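Local coordinates for protein dihydropteridine reductase (Caenorhabditis elegans, PDB 1OOE) that probably reduces quinonoid dihydrobiopterin to tetrahydrobiopterin with NADH or NADPH as electron donor, working as a homodimer of the short-chain dehydrogenase/reductase family, at residues M100-V105 and A146-V150; T154-A158 and A169-I173; V176-T180 and S194-L198. One frame throughout, in Å; residues are numbered along the deposited sequence.

The three contacts follow one another along the chain without overlapping. Interactions 1 and 2 share helix 141-158: its middle packs on helix 93-118 in interaction 1, and its C-terminal part lies on strand 169-175 in interaction 2, with centres about 15 Å apart. Both also touch the second subunit, so this helix belongs to the Rossmann-type core and to the dimer interface at once. Interaction 3 starts just beyond strand 169-175, where two loops flanking helix 181-186 pair with each other. Its centre lies about 22 Å from the centres of the other two, and it has no neighbour from the second subunit. It joins loops where short-chain dehydrogenases commonly carry their substrate-binding loop.

Interaction 1: residues M100-V105 and A146-V150; sequences MIKQSV and AKAAV
Two helical segments, 100-105 and 146-150, run in nearly the same direction, their axes 8.9 Å apart at closest and crossing at -29°. Residues 101-105 widen into a pi-type turn, and the closest CA pair is Ile101 and Ala146 at 5.1 Å. Small residues permit this approach. Ala146 comes first on the second helix and is the residue most covered: its CB lies 3.5 Å from Met100 O, 3.9 Å from Met100 CB and 4.1 Å from Ile101 CD1, while its carbonyl O sits 3.4 Å from Val105 CG2. The CA-to-CB bond of Lys147 points away, but an m, m, t, t side chain swings back until CE is 3.2 Å from Ser104 OG. Two waters accept from Lys147 NZ, at 2.9 and 3.1 Å; the second is also 2.6 Å from Ser104 OG. The ammonium is held as well by the carbonyls of Thr128 and Gly129. Ala149 CB meets Val105 CG2 at 4.0 Å, and Val150 CG2 completes the buried row, 3.7 Å from Ser104 O. Ala149 also packs on Met145 of the second subunit, and Ile101 on its Trp53. In many short-chain dehydrogenases such a pair joins its counterpart from the second subunit in a four-helix bundle, consistent with these contacts; Lys147 occupies the position of the lysine in the family's Tyr-x-x-x-Lys active-site motif.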
loop_
_atom_site.group_PDB
_atom_site.type_symbol
_atom_site.label_atom_id
_atom_site.label_comp_id
_atom_site.label_asym_id
_atom_site.label_seq_id
_atom_site.Cartn_x
_atom_site.Cartn_y
_atom_site.Cartn_z
ATOM N N MET A 100 -3.070 -1.860 -9.973
ATOM C CA MET A 100 -3.714 -1.054 -8.942
ATOM C C MET A 100 -2.754 -0.122 -8.206
ATOM O O MET A 100 -3.137 0.979 -7.814
ATOM C CB MET A 100 -4.467 -1.955 -7.959
ATOM C CG MET A 100 -5.692 -2.617 -8.583
ATOM S SD MET A 100 -6.866 -1.419 -9.298
ATOM C CE MET A 100 -6.308 -1.327 -11.019
ATOM N N ILE A 101 -1.511 -0.552 -8.013
ATOM C CA ILE A 101 -0.534 0.314 -7.358
ATOM C C ILE A 101 -0.264 1.471 -8.321
ATOM O O ILE A 101 -0.268 2.643 -7.928
ATOM C CB ILE A 101 0.799 -0.422 -7.081
ATOM C CG1 ILE A 101 0.602 -1.489 -5.996
ATOM C CG2 ILE A 101 1.884 0.583 -6.683
ATOM C CD1 ILE A 101 0.365 -0.947 -4.596
ATOM N N LYS A 102 -0.042 1.132 -9.587
ATOM C CA LYS A 102 0.238 2.130 -10.617
ATOM C C LYS A 102 -0.890 3.138 -10.812
ATOM O O LYS A 102 -0.641 4.314 -11.088
ATOM C CB LYS A 102 0.545 1.437 -11.952
ATOM C CG LYS A 102 1.897 0.742 -11.976
ATOM C CD LYS A 102 2.070 -0.158 -13.196
ATOM C CE LYS A 102 3.498 -0.674 -13.278
ATOM N NZ LYS A 102 3.655 -1.774 -14.278
ATOM N N GLN A 103 -2.130 2.687 -10.657
ATOM C CA GLN A 103 -3.279 3.562 -10.848
ATOM C C GLN A 103 -3.669 4.434 -9.652
ATOM O O GLN A 103 -3.988 5.609 -9.829
ATOM C CB GLN A 103 -4.484 2.735 -11.302
ATOM C CG GLN A 103 -4.399 2.298 -12.758
ATOM C CD GLN A 103 -5.518 1.356 -13.156
ATOM O OE1 GLN A 103 -6.670 1.546 -12.772
ATOM N NE2 GLN A 103 -5.184 0.340 -13.944
ATOM N N SER A 104 -3.642 3.870 -8.447
ATOM C CA SER A 104 -4.019 4.614 -7.244
ATOM C C SER A 104 -2.863 5.179 -6.419
ATOM O O SER A 104 -2.921 6.324 -5.966
ATOM C CB SER A 104 -4.884 3.740 -6.330
ATOM O OG SER A 104 -6.176 3.541 -6.879
ATOM N N VAL A 105 -1.823 4.378 -6.211
ATOM C CA VAL A 105 -0.691 4.817 -5.403
ATOM C C VAL A 105 0.256 5.779 -6.119
ATOM O O VAL A 105 0.658 6.788 -5.545
ATOM C CB VAL A 105 0.111 3.604 -4.872
ATOM C CG1 VAL A 105 1.304 4.079 -4.052
ATOM C CG2 VAL A 105 -0.794 2.730 -4.011
ATOM N N ALA A 146 -3.659 -1.479 -2.515
ATOM C CA ALA A 146 -3.341 -0.188 -3.110
ATOM C C ALA A 146 -4.079 0.936 -2.403
ATOM O O ALA A 146 -3.476 1.940 -2.018
ATOM C CB ALA A 146 -3.699 -0.197 -4.598
ATOM N N LYS A 147 -5.386 0.766 -2.225
ATOM C CA LYS A 147 -6.172 1.798 -1.568
ATOM C C LYS A 147 -5.828 1.946 -0.085
ATOM O O LYS A 147 -5.900 3.048 0.456
ATOM C CB LYS A 147 -7.669 1.525 -1.766
ATOM C CG LYS A 147 -8.140 1.743 -3.206
ATOM C CD LYS A 147 -8.094 3.224 -3.593
ATOM C CE LYS A 147 -8.749 3.468 -4.946
ATOM N NZ LYS A 147 -8.830 4.929 -5.268
ATOM N N ALA A 148 -5.444 0.856 0.577
ATOM C CA ALA A 148 -5.070 0.945 1.989
ATOM C C ALA A 148 -3.815 1.808 2.094
ATOM O O ALA A 148 -3.649 2.552 3.061
ATOM C CB ALA A 148 -4.804 -0.448 2.575
ATOM N N ALA A 149 -2.935 1.706 1.101
ATOM C CA ALA A 149 -1.716 2.507 1.108
ATOM C C ALA A 149 -2.096 3.981 0.979
ATOM O O ALA A 149 -1.501 4.833 1.640
ATOM C CB ALA A 149 -0.788 2.095 -0.037
ATOM N N VAL A 150 -3.088 4.281 0.141
ATOM C CA VAL A 150 -3.529 5.667 -0.034
ATOM C C VAL A 150 -4.122 6.180 1.279
ATOM O O VAL A 150 -3.911 7.331 1.656
ATOM C CB VAL A 150 -4.575 5.803 -1.178
ATOM C CG1 VAL A 150 -5.130 7.234 -1.221
ATOM C CG2 VAL A 150 -3.924 5.471 -2.514
HETATM O O HOH W 1 -6.446 6.491 -5.295
HETATM O O HOH W 2 -7.894 4.972 -8.219
#

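Interaction 2: residues T154-A158 and A169-I173; sequences TSSLA and AVLTI
Val170 pushes its side chain into the last turn of segment 154-158, where it covers the backbone of Thr154 and the side chains of Leu157 and Ala158. With chi1 near 57° (p), its CG1 sits 3.7 Å from Thr154 O, 3.7 Å from Ala158 CB and 4.3 Å from Leu157 CB, and its CG2 is 4.3 Å from Thr154 CG2. The helix and the extended strand 169-173 run almost antiparallel: their axes come within 8.3 Å at 165°, and the closest CA pair is Ala158 and Val170 at 6.1 Å. Such packing belongs to the beta-alpha-beta unit of a Rossmann-type fold: after strand 123-128 and an intervening loop, helix 141-158 crosses one face of the sheet and the chain returns in strand 169-175, which lies parallel beside the first. Leu125 and Leu127 of strand 123-128 extend the same face under Leu157 and Thr154. Two residues beyond Val170, Thr172 again points at the helix. Thr154 and Thr172 both take the m rotamer, and their hydroxyls form a hydrogen bond, OG1 to OG1, of 2.6 Å; Thr154 OG1 is also bonded to Val150 O one turn back. Leu171, between the two inward-facing residues, directs its CB away, toward the other face of the sheet. On the outer side of the helix, Ser156 OG is hydrogen-bonded to the backbone N of Thr137 of the second subunit.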
loop_
_atom_site.group_PDB
_atom_site.type_symbol
_atom_site.label_atom_id
_atom_site.label_comp_id
_atom_site.label_asym_id
_atom_site.label_seq_id
_atom_site.Cartn_x
_atom_site.Cartn_y
_atom_site.Cartn_z
ATOM N N THR A 154 -2.613 9.301 3.495
ATOM C CA THR A 154 -3.446 10.391 3.977
ATOM C C THR A 154 -3.114 10.738 5.426
ATOM O O THR A 154 -2.971 11.917 5.776
ATOM C CB THR A 154 -4.934 10.011 3.858
ATOM O OG1 THR A 154 -5.254 9.822 2.475
ATOM C CG2 THR A 154 -5.823 11.108 4.434
ATOM N N SER A 155 -2.969 9.719 6.272
ATOM C CA SER A 155 -2.668 9.970 7.677
ATOM C C SER A 155 -1.281 10.573 7.862
ATOM O O SER A 155 -1.096 11.443 8.708
ATOM C CB SER A 155 -2.806 8.689 8.517
ATOM O OG SER A 155 -1.750 7.769 8.293
ATOM N N SER A 156 -0.311 10.127 7.067
ATOM C CA SER A 156 1.045 10.665 7.174
ATOM C C SER A 156 1.114 12.126 6.723
ATOM O O SER A 156 1.802 12.937 7.337
ATOM C CB SER A 156 2.022 9.826 6.346
ATOM O OG SER A 156 2.167 8.528 6.898
ATOM N N LEU A 157 0.402 12.461 5.652
ATOM C CA LEU A 157 0.401 13.831 5.140
ATOM C C LEU A 157 -0.259 14.831 6.090
ATOM O O LEU A 157 0.157 15.994 6.169
ATOM C CB LEU A 157 -0.301 13.885 3.778
ATOM C CG LEU A 157 0.368 13.118 2.634
ATOM C CD1 LEU A 157 -0.554 13.100 1.430
ATOM C CD2 LEU A 157 1.703 13.764 2.277
ATOM N N ALA A 158 -1.279 14.385 6.817
ATOM C CA ALA A 158 -1.981 15.264 7.746
ATOM C C ALA A 158 -1.149 15.558 8.987
ATOM O O ALA A 158 -1.388 16.549 9.681
ATOM C CB ALA A 158 -3.316 14.641 8.149
ATOM N N ALA A 169 -4.820 21.336 4.436
ATOM C CA ALA A 169 -5.520 20.129 4.859
ATOM C C ALA A 169 -5.541 19.111 3.736
ATOM O O ALA A 169 -5.497 19.471 2.560
ATOM C CB ALA A 169 -6.953 20.467 5.268
ATOM N N VAL A 170 -5.583 17.837 4.113
ATOM C CA VAL A 170 -5.687 16.752 3.145
ATOM C C VAL A 170 -6.992 16.033 3.493
ATOM O O VAL A 170 -7.255 15.740 4.665
ATOM C CB VAL A 170 -4.483 15.768 3.225
ATOM C CG1 VAL A 170 -4.347 15.200 4.626
ATOM C CG2 VAL A 170 -4.662 14.652 2.211
ATOM N N LEU A 171 -7.828 15.804 2.483
ATOM C CA LEU A 171 -9.110 15.124 2.672
ATOM C C LEU A 171 -9.194 13.998 1.649
ATOM O O LEU A 171 -8.859 14.190 0.481
ATOM C CB LEU A 171 -10.277 16.105 2.479
ATOM C CG LEU A 171 -10.351 17.277 3.466
ATOM C CD1 LEU A 171 -11.552 18.150 3.129
ATOM C CD2 LEU A 171 -10.447 16.750 4.896
ATOM N N THR A 172 -9.640 12.822 2.086
ATOM C CA THR A 172 -9.726 11.664 1.198
ATOM C C THR A 172 -11.169 11.159 1.120
ATOM O O THR A 172 -11.746 10.755 2.126
ATOM C CB THR A 172 -8.770 10.555 1.701
ATOM O OG1 THR A 172 -7.414 11.006 1.559
ATOM C CG2 THR A 172 -8.945 9.270 0.907
ATOM N N ILE A 173 -11.751 11.196 -0.079
ATOM C CA ILE A 173 -13.140 10.778 -0.259
ATOM C C ILE A 173 -13.327 9.293 -0.562
ATOM O O ILE A 173 -12.493 8.670 -1.213
ATOM C CB ILE A 173 -13.833 11.598 -1.375
ATOM C CG1 ILE A 173 -13.165 11.341 -2.728
ATOM C CG2 ILE A 173 -13.764 13.087 -1.042
ATOM C CD1 ILE A 173 -13.861 12.027 -3.896
#

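Interaction 3: residues V176-T180 and S194-L198; sequences VTLDT and SWTPL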
loop_
_atom_site.group_PDB
_atom_site.type_symbol
_atom_site.label_atom_id
_atom_site.label_comp_id
_atom_site.label_asym_id
_atom_site.label_seq_id
_atom_site.Cartn_x
_atom_site.Cartn_y
_atom_site.Cartn_z
ATOM N N VAL A 176 -19.574 5.498 -2.023
ATOM C CA VAL A 176 -20.034 4.124 -2.211
ATOM C C VAL A 176 -20.495 3.901 -3.652
ATOM O O VAL A 176 -20.129 2.906 -4.281
ATOM C CB VAL A 176 -21.188 3.799 -1.229
ATOM C CG1 VAL A 176 -21.777 2.428 -1.537
ATOM C CG2 VAL A 176 -20.663 3.838 0.204
ATOM N N THR A 177 -21.290 4.833 -4.173
ATOM C CA THR A 177 -21.789 4.745 -5.543
ATOM C C THR A 177 -21.912 6.125 -6.187
ATOM O O THR A 177 -22.608 6.994 -5.673
ATOM C CB THR A 177 -23.183 4.083 -5.599
ATOM O OG1 THR A 177 -23.102 2.733 -5.120
ATOM C CG2 THR A 177 -23.710 4.084 -7.022
ATOM N N LEU A 178 -21.241 6.316 -7.316
ATOM C CA LEU A 178 -21.308 7.588 -8.032
ATOM C C LEU A 178 -22.174 7.398 -9.268
ATOM O O LEU A 178 -22.201 6.314 -9.848
ATOM C CB LEU A 178 -19.915 8.038 -8.478
ATOM C CG LEU A 178 -18.899 8.467 -7.422
ATOM C CD1 LEU A 178 -17.589 8.813 -8.111
ATOM C CD2 LEU A 178 -19.432 9.664 -6.650
ATOM N N ASP A 179 -22.883 8.449 -9.664
ATOM C CA ASP A 179 -23.723 8.383 -10.852
ATOM C C ASP A 179 -22.823 8.674 -12.047
ATOM O O ASP A 179 -22.408 9.812 -12.254
ATOM C CB ASP A 179 -24.844 9.424 -10.768
ATOM C CG ASP A 179 -25.794 9.359 -11.952
ATOM O OD1 ASP A 179 -25.612 8.482 -12.820
ATOM O OD2 ASP A 179 -26.730 10.183 -12.011
ATOM N N THR A 180 -22.510 7.641 -12.819
ATOM C CA THR A 180 -21.649 7.787 -13.987
ATOM C C THR A 180 -22.287 7.117 -15.193
ATOM O O THR A 180 -23.179 6.284 -15.046
ATOM C CB THR A 180 -20.278 7.113 -13.767
ATOM O OG1 THR A 180 -20.459 5.696 -13.650
ATOM C CG2 THR A 180 -19.617 7.635 -12.499
ATOM N N SER A 194 -30.068 6.093 -4.370
ATOM C CA SER A 194 -28.919 5.789 -3.528
ATOM C C SER A 194 -27.611 6.096 -4.257
ATOM O O SER A 194 -26.537 5.703 -3.809
ATOM C CB SER A 194 -28.943 4.319 -3.106
ATOM O OG SER A 194 -28.911 3.466 -4.236
ATOM N N TRP A 195 -27.715 6.796 -5.381
ATOM C CA TRP A 195 -26.549 7.167 -6.176
ATOM C C TRP A 195 -26.133 8.611 -5.894
ATOM O O TRP A 195 -26.966 9.514 -5.918
ATOM C CB TRP A 195 -26.869 7.012 -7.665
ATOM C CG TRP A 195 -26.901 5.588 -8.138
ATOM C CD1 TRP A 195 -27.139 4.472 -7.384
ATOM C CD2 TRP A 195 -26.676 5.129 -9.475
ATOM N NE1 TRP A 195 -27.066 3.346 -8.170
ATOM C CE2 TRP A 195 -26.786 3.721 -9.457
ATOM C CE3 TRP A 195 -26.390 5.772 -10.687
ATOM C CZ2 TRP A 195 -26.618 2.942 -10.606
ATOM C CZ3 TRP A 195 -26.223 5.000 -11.829
ATOM C CH2 TRP A 195 -26.338 3.598 -11.779
ATOM N N THR A 196 -24.845 8.828 -5.633
ATOM C CA THR A 196 -24.350 10.173 -5.355
ATOM C C THR A 196 -24.086 10.947 -6.648
ATOM O O THR A 196 -23.367 10.474 -7.529
ATOM C CB THR A 196 -23.025 10.137 -4.540
ATOM O OG1 THR A 196 -23.219 9.407 -3.325
ATOM C CG2 THR A 196 -22.570 11.555 -4.193
ATOM N N PRO A 197 -24.684 12.143 -6.785
ATOM C CA PRO A 197 -24.485 12.963 -7.983
ATOM C C PRO A 197 -23.057 13.495 -7.965
ATOM O O PRO A 197 -22.524 13.806 -6.897
ATOM C CB PRO A 197 -25.502 14.090 -7.808
ATOM C CG PRO A 197 -26.556 13.482 -6.949
ATOM C CD PRO A 197 -25.751 12.705 -5.945
ATOM N N LEU A 198 -22.438 13.607 -9.134
ATOM C CA LEU A 198 -21.072 14.111 -9.195
ATOM C C LEU A 198 -21.003 15.543 -8.670
ATOM O O LEU A 198 -20.004 15.946 -8.072
ATOM C CB LEU A 198 -20.541 14.047 -10.633
ATOM C CG LEU A 198 -20.551 12.665 -11.308
ATOM C CD1 LEU A 198 -19.897 12.762 -12.678
ATOM C CD2 LEU A 198 -19.811 11.652 -10.440
HETATM O O HOH W 3 -22.438 6.944 -2.505
#
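A single parallel beta bridge, Leu178 to Thr196, joins the two loops that flank helix 181-186, the region where short-chain dehydrogenases commonly carry their substrate-binding loop. Thr196 supplies both polar backbone atoms: its N donates to Thr177 O (2.9 Å, 163°) and its O accepts from Asp179 N (3.0 Å, 152°). Leu178 CA lies 3.6 Å from the same Thr196 O in a CA-H...O contact, and the CA atoms of Leu178 and Thr196 are 4.8 Å apart. At one end of the bridge a water accepts a hydrogen bond from Thr177 N at 2.9 Å and sits 2.7 Å from Thr196 OG1, a hydroxyl also bonded to Thr226 OG1. At the other, Leu178 O is met by Asn183 ND2, Thr180 OG1 caps Asn183 N at the start of helix 181-186, and Asp179 OD2 forms a salt bridge with Arg184. Ser194 OG is bonded to Asp191 O. Apolar cover comes from Leu198, whose CD2 touches Leu178 CB at 4.1 Å; both leucines touch Leu15 of helix 14-25, which lies within the probable glycine-rich cofactor-binding turn. Trp195 stacks with His192, has Asp179 OD1 at its ring edge, 3.5 Å from CE3, and receives Thr177 CG2 over a face: this CH-pi contact puts the methyl 3.6 Å from the centroid of the five-membered ring, 14° off its normal.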